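Local coordinates for competence protein PILN (Thermus thermophilus, PDB 4BHQ) that probably helps to build type IV pili as part of an inner-membrane assembly platform, its periplasmic domain pairing with a second copy of itself, at residues 55-58 with 59-62; 64-68 with 69-73. All coordinates share one frame; numbering follows the deposited sequence.

Contact 1. Residues 55-58 with 59-62; sequences QYLA and AFIN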
ATOM      1  N   GLN A  55      -2.664   9.663   1.947  1.00 19.16           N
ATOM      2  CA  GLN A  55      -3.462   9.687   0.673  1.00 21.04           C
ATOM      3  C   GLN A  55      -2.631   9.179  -0.523  1.00 19.72           C
ATOM      4  O   GLN A  55      -3.161   8.502  -1.406  1.00 20.76           O
ATOM      5  CB  GLN A  55      -3.957  11.141   0.372  1.00 21.24           C
ATOM      6  CG  GLN A  55      -5.266  11.513   1.177  1.00 24.07           C
ATOM      7  CD  GLN A  55      -5.010  11.408   2.666  1.00 29.93           C
ATOM      8  OE1 GLN A  55      -4.022  11.934   3.180  1.00 29.77           O
ATOM      9  NE2 GLN A  55      -5.840  10.675   3.347  1.00 27.15           N
ATOM     10  N   TYR A  56      -1.351   9.539  -0.574  1.00 20.36           N
ATOM     11  CA  TYR A  56      -0.481   9.080  -1.663  1.00 18.89           C
ATOM     12  C   TYR A  56      -0.308   7.570  -1.565  1.00 19.50           C
ATOM     13  O   TYR A  56      -0.338   6.867  -2.570  1.00 19.01           O
ATOM     14  CB  TYR A  56       0.876   9.782  -1.644  1.00 19.25           C
ATOM     15  CG  TYR A  56       0.850  11.236  -2.160  1.00 21.50           C
ATOM     16  CD1 TYR A  56       0.712  11.512  -3.521  1.00 24.37           C
ATOM     17  CD2 TYR A  56       0.980  12.315  -1.282  1.00 21.92           C
ATOM     18  CE1 TYR A  56       0.741  12.780  -4.021  1.00 22.62           C
ATOM     19  CE2 TYR A  56       1.023  13.607  -1.738  1.00 23.03           C
ATOM     20  CZ  TYR A  56       0.875  13.838  -3.113  1.00 27.67           C
ATOM     21  OH  TYR A  56       0.894  15.106  -3.563  1.00 26.26           O
ATOM     22  N   LEU A  57      -0.067   7.084  -0.333  1.00 19.42           N
ATOM     23  CA  LEU A  57       0.014   5.623  -0.111  1.00 17.89           C
ATOM     24  C   LEU A  57      -1.308   4.935  -0.443  1.00 17.62           C
ATOM     25  O   LEU A  57      -1.301   3.850  -1.109  1.00 19.97           O
ATOM     26  CB  LEU A  57       0.446   5.372   1.350  1.00 20.29           C
ATOM     27  CG  LEU A  57       0.575   3.926   1.844  1.00 24.76           C
ATOM     28  CD1 LEU A  57       1.498   3.159   0.875  1.00 22.55           C
ATOM     29  CD2 LEU A  57       1.107   3.903   3.305  1.00 21.36           C
ATOM     30  N   ALA A  58      -2.422   5.475  -0.010  1.00 17.64           N
ATOM     31  CA  ALA A  58      -3.720   4.810  -0.416  1.00 19.31           C
ATOM     32  C   ALA A  58      -3.827   4.731  -1.950  1.00 17.60           C
ATOM     33  O   ALA A  58      -4.201   3.716  -2.487  1.00 15.93           O
ATOM     34  CB  ALA A  58      -4.949   5.610   0.166  1.00 18.22           C
ATOM     35  N   ALA A  59      -3.519   5.844  -2.636  1.00 17.06           N
ATOM     36  CA  ALA A  59      -3.622   5.884  -4.084  1.00 17.17           C
ATOM     37  C   ALA A  59      -2.679   4.862  -4.734  1.00 17.43           C
ATOM     38  O   ALA A  59      -3.057   4.185  -5.689  1.00 18.11           O
ATOM     39  CB  ALA A  59      -3.241   7.318  -4.621  1.00 18.07           C
ATOM     40  N   PHE A  60      -1.456   4.780  -4.233  1.00 17.98           N
ATOM     41  CA  PHE A  60      -0.475   3.777  -4.757  1.00 18.53           C
ATOM     42  C   PHE A  60      -1.009   2.378  -4.611  1.00 18.87           C
ATOM     43  O   PHE A  60      -0.984   1.559  -5.555  1.00 17.69           O
ATOM     44  CB  PHE A  60       0.866   3.901  -3.960  1.00 18.38           C
ATOM     45  CG  PHE A  60       1.819   2.741  -4.232  1.00 21.80           C
ATOM     46  CD1 PHE A  60       2.425   2.597  -5.511  1.00 23.57           C
ATOM     47  CD2 PHE A  60       2.012   1.744  -3.282  1.00 20.21           C
ATOM     48  CE1 PHE A  60       3.247   1.466  -5.791  1.00 24.45           C
ATOM     49  CE2 PHE A  60       2.824   0.653  -3.556  1.00 22.37           C
ATOM     50  CZ  PHE A  60       3.442   0.515  -4.821  1.00 24.04           C
ATOM     51  N   ILE A  61      -1.538   2.057  -3.417  1.00 17.66           N
ATOM     52  CA  ILE A  61      -2.100   0.729  -3.191  1.00 16.46           C
ATOM     53  C   ILE A  61      -3.290   0.438  -4.103  1.00 18.56           C
ATOM     54  O   ILE A  61      -3.383  -0.644  -4.660  1.00 20.37           O
ATOM     55  CB  ILE A  61      -2.490   0.544  -1.718  1.00 20.05           C
ATOM     56  CG1 ILE A  61      -1.151   0.589  -0.853  1.00 15.75           C
ATOM     57  CG2 ILE A  61      -3.223  -0.827  -1.570  1.00 16.96           C
ATOM     58  CD1 ILE A  61      -1.387   0.645   0.667  1.00 20.34           C
ATOM     59  N   ASN A  62      -4.159   1.430  -4.309  1.00 16.73           N
ATOM     60  CA  ASN A  62      -5.295   1.232  -5.176  1.00 17.73           C
ATOM     61  C   ASN A  62      -4.886   1.047  -6.633  1.00 19.19           C
ATOM     62  O   ASN A  62      -5.679   0.507  -7.438  1.00 19.33           O
ATOM     63  CB  ASN A  62      -6.247   2.461  -5.107  1.00 15.11           C
ATOM     64  CG  ASN A  62      -6.960   2.579  -3.784  1.00 16.20           C
ATOM     65  OD1 ASN A  62      -7.027   1.613  -2.993  1.00 15.72           O
ATOM     66  ND2 ASN A  62      -7.426   3.774  -3.485  1.00 14.33           N
TER
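Four successive main-chain carbonyls, from Gln55 to Ala58, each accept an amide four residues further on. Ala59 N reaches Gln55 O at 3.0 Å, and Phe60 N takes Tyr56 O at 2.9 Å. Ile61 N binds Leu57 O with an N-H...O angle of 169°, the straightest of the four, while Asn62 N donates to Ala58 O at 2.9 Å. These i to i+4 bonds mark the middle of helix 53-63, the first helix of the PilN dimerization domain, which packs against strand 73-82. Toward that strand the polar ends find main-chain acceptors: Asn62 ND2 gives a hydrogen bond to Leu75 O, and Gln55 NE2 a weak one to Arg76 O. Asn62 CG lies anti to its carbonyl carbon (chi1 -70°), which brings Asn62 CG to 3.3 Å from Ala58 O, a packing contact. On the apolar side, Leu57 CD1 rests 3.8 Å from Ile61 CD1 and 4.4 Å from Phe60 CD2, approaching the ring obliquely. Across the dimer interface the Phe60 ring stacks on Phe106 of the second subunit, Leu57 packs on Leu57 of that subunit, and Tyr56 OH makes a weak hydrogen bond to its Glu159 N.

Contact 2. Residues 64-68 with 69-73; sequences IPRAG and GRLEV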
ATOM      1  N   ILE A  64      -2.275  -0.756  -7.719  1.00 19.84           N
ATOM      2  CA  ILE A  64      -1.725  -2.084  -7.920  1.00 18.47           C
ATOM      3  C   ILE A  64      -2.767  -2.952  -8.589  1.00 20.16           C
ATOM      4  O   ILE A  64      -3.852  -3.070  -8.111  1.00 23.40           O
ATOM      5  CB  ILE A  64      -1.234  -2.695  -6.582  1.00 18.91           C
ATOM      6  CG1 ILE A  64      -0.083  -1.855  -5.996  1.00 17.82           C
ATOM      7  CG2 ILE A  64      -0.811  -4.142  -6.783  1.00 16.22           C
ATOM      8  CD1 ILE A  64       0.286  -2.297  -4.591  1.00 23.53           C
ATOM      9  N   PRO A  65      -2.435  -3.570  -9.758  1.00 25.69           N
ATOM     10  CA  PRO A  65      -3.536  -4.193 -10.518  1.00 24.67           C
ATOM     11  C   PRO A  65      -3.997  -5.459  -9.912  1.00 25.13           C
ATOM     12  O   PRO A  65      -3.158  -6.239  -9.397  1.00 23.31           O
ATOM     13  CB  PRO A  65      -2.916  -4.445 -11.945  1.00 23.95           C
ATOM     14  CG  PRO A  65      -1.420  -4.521 -11.650  1.00 22.62           C
ATOM     15  CD  PRO A  65      -1.167  -3.550 -10.534  1.00 23.23           C
ATOM     16  N   ARG A  66      -5.325  -5.699  -9.951  1.00 26.59           N
ATOM     17  CA  ARG A  66      -5.850  -7.004  -9.527  1.00 29.58           C
ATOM     18  C   ARG A  66      -6.474  -7.648 -10.802  1.00 35.17           C
ATOM     19  O   ARG A  66      -6.753  -6.948 -11.785  1.00 31.74           O
ATOM     20  CB  ARG A  66      -6.893  -6.915  -8.356  1.00 31.36           C
ATOM     21  CG  ARG A  66      -6.852  -5.676  -7.448  1.00 32.05           C
ATOM     22  CD  ARG A  66      -5.575  -5.579  -6.661  1.00 37.30           C
ATOM     23  NE  ARG A  66      -5.466  -4.327  -5.859  1.00 40.29           N
ATOM     24  CZ  ARG A  66      -5.956  -4.211  -4.645  1.00 33.62           C
ATOM     25  NH1 ARG A  66      -6.595  -5.209  -4.116  1.00 41.83           N
ATOM     26  NH2 ARG A  66      -5.823  -3.112  -3.957  1.00 36.18           N
ATOM     27  N   ALA A  67      -6.690  -8.945 -10.778  1.00 42.13           N
ATOM     28  CA  ALA A  67      -7.322  -9.625 -11.905  1.00 49.74           C
ATOM     29  C   ALA A  67      -8.667  -8.987 -12.286  1.00 48.74           C
ATOM     30  O   ALA A  67      -9.451  -8.522 -11.433  1.00 53.07           O
ATOM     31  CB  ALA A  67      -7.475 -11.119 -11.617  1.00 48.34           C
ATOM     32  N   GLY A  68      -8.883  -8.888 -13.594  1.00 45.57           N
ATOM     33  CA  GLY A  68     -10.135  -8.339 -14.139  1.00 41.17           C
ATOM     34  C   GLY A  68     -10.162  -6.825 -14.115  1.00 39.91           C
ATOM     35  O   GLY A  68     -11.178  -6.242 -14.436  1.00 40.68           O
ATOM     36  N   GLY A  69      -9.068  -6.172 -13.723  1.00 35.32           N
ATOM     37  CA  GLY A  69      -9.063  -4.706 -13.622  1.00 33.90           C
ATOM     38  C   GLY A  69      -9.874  -4.230 -12.403  1.00 37.98           C
ATOM     39  O   GLY A  69     -10.063  -3.029 -12.198  1.00 40.95           O
ATOM     40  N   ARG A  70     -10.306  -5.154 -11.548  1.00 37.95           N
ATOM     41  CA  ARG A  70     -11.218  -4.773 -10.484  1.00 41.33           C
ATOM     42  C   ARG A  70     -10.587  -4.337  -9.147  1.00 41.54           C
ATOM     43  O   ARG A  70      -9.397  -4.529  -8.908  1.00 39.64           O
ATOM     44  CB  ARG A  70     -12.256  -5.856 -10.295  1.00 54.08           C
ATOM     45  CG  ARG A  70     -11.794  -7.069  -9.553  1.00 58.24           C
ATOM     46  CD  ARG A  70     -13.067  -7.915  -9.348  1.00 69.39           C
ATOM     47  NE  ARG A  70     -13.262  -8.858 -10.444  1.00 70.84           N
ATOM     48  CZ  ARG A  70     -13.086 -10.176 -10.328  1.00 78.71           C
ATOM     49  NH1 ARG A  70     -12.743 -10.706  -9.141  1.00 74.86           N
ATOM     50  NH2 ARG A  70     -13.250 -10.964 -11.397  1.00 73.70           N
ATOM     51  N   LEU A  71     -11.381  -3.675  -8.309  1.00 33.07           N
ATOM     52  CA  LEU A  71     -10.883  -3.214  -7.007  1.00 25.44           C
ATOM     53  C   LEU A  71     -12.025  -3.290  -5.987  1.00 25.39           C
ATOM     54  O   LEU A  71     -12.760  -2.320  -5.826  1.00 21.29           O
ATOM     55  CB  LEU A  71     -10.385  -1.760  -7.154  1.00 24.40           C
ATOM     56  CG  LEU A  71      -9.665  -1.130  -5.954  1.00 23.53           C
ATOM     57  CD1 LEU A  71      -8.387  -1.914  -5.679  1.00 20.25           C
ATOM     58  CD2 LEU A  71      -9.372   0.323  -6.300  1.00 20.16           C
ATOM     59  N   GLU A  72     -12.182  -4.403  -5.291  1.00 21.95           N
ATOM     60  CA  GLU A  72     -13.370  -4.549  -4.474  1.00 25.76           C
ATOM     61  C   GLU A  72     -13.299  -3.769  -3.158  1.00 22.64           C
ATOM     62  O   GLU A  72     -14.325  -3.501  -2.554  1.00 22.71           O
ATOM     63  CB  GLU A  72     -13.746  -6.046  -4.256  1.00 30.74           C
ATOM     64  CG  GLU A  72     -12.668  -6.903  -3.574  1.00 32.57           C
ATOM     65  CD  GLU A  72     -13.210  -8.297  -3.166  1.00 39.66           C
ATOM     66  OE1 GLU A  72     -14.194  -8.763  -3.812  1.00 37.25           O
ATOM     67  OE2 GLU A  72     -12.724  -8.878  -2.158  1.00 30.81           O
ATOM     68  N   VAL A  73     -12.088  -3.464  -2.729  1.00 21.53           N
ATOM     69  CA  VAL A  73     -11.794  -2.567  -1.611  1.00 21.68           C
ATOM     70  C   VAL A  73     -10.814  -1.478  -2.037  1.00 22.06           C
ATOM     71  O   VAL A  73      -9.666  -1.754  -2.480  1.00 22.18           O
ATOM     72  CB  VAL A  73     -11.238  -3.318  -0.406  1.00 23.79           C
ATOM     73  CG1 VAL A  73     -10.775  -2.327   0.671  1.00 21.84           C
ATOM     74  CG2 VAL A  73     -12.344  -4.237   0.175  1.00 22.38           C
TER
HETATM   75  O   HOH W   1      -6.831  -0.945  -2.316  1.00 21.17           O
HETATM   76  O   HOH W   2      -8.821  -4.403  -2.797  1.00 28.49           O
HETATM   77  O   HOH W   3      -7.186  -3.539 -10.607  1.00 31.47           O
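The side chain of Arg66 runs alongside 70-73, its guanidinium lying across the end of Leu71. Leu71 CD1 sits over one face of the group, displaced toward its rim, and comes within 3.3 Å of Arg66 NH2. The arginine chain bends at chi2 (-65°), turning its later part back toward Ile64, where NE donates to Ile64 O at 3.0 Å, with that oxygen in the guanidinium plane. This bond limits how the flat group can swivel. From the other two nitrogens the link is through water: NH1 and NH2 each weakly bond a separate water, and both waters donate to Val73 O. Nearer the backbone, Arg66 CG packs 3.2 Å from Arg70 O, while a third water joins Arg66 N to that same oxygen. A chi1 of 77° sets Arg70 CG 3.3 Å from Ala67 O, and the bend at chi3 turns a guanidinium face to that oxygen, off-centre. Ala67 and Gly68 are the corners of a type II beta turn closed by Gly69 N to Arg66 O (3.1 Å); an overlapping turn through Gly68 and Gly69, both of positive phi, has a weak bond from Arg70 N to Ala67 O. The loop connects helix 53-63 to strand 73-82; at the junction Glu72 forms a salt bridge with Arg120 and Val73, the first strand residue, packs on Phe121, both partners on helix 115-124.

From the N-terminal side the chain enters contact 1 within helix 53-63, where each bond spans one helical turn. Contact 2 follows in series, neither nested in contact 1 nor crossing it: residues 64-73 close the loop that brings the chain round to strand 73-82, the strand on which the helix packs. The two centres lie about 14 Å apart, and their edges meet where Ile61 O packs 3.5 Å from Arg66 NH2 and Asn62 O 3.9 Å from Leu71 CD2. Both also reach the second subunit: contact 1 through Tyr56, Leu57 and Phe60, and contact 2 where Ile64 packs on Ile61, and Arg66 on Arg66, of that subunit.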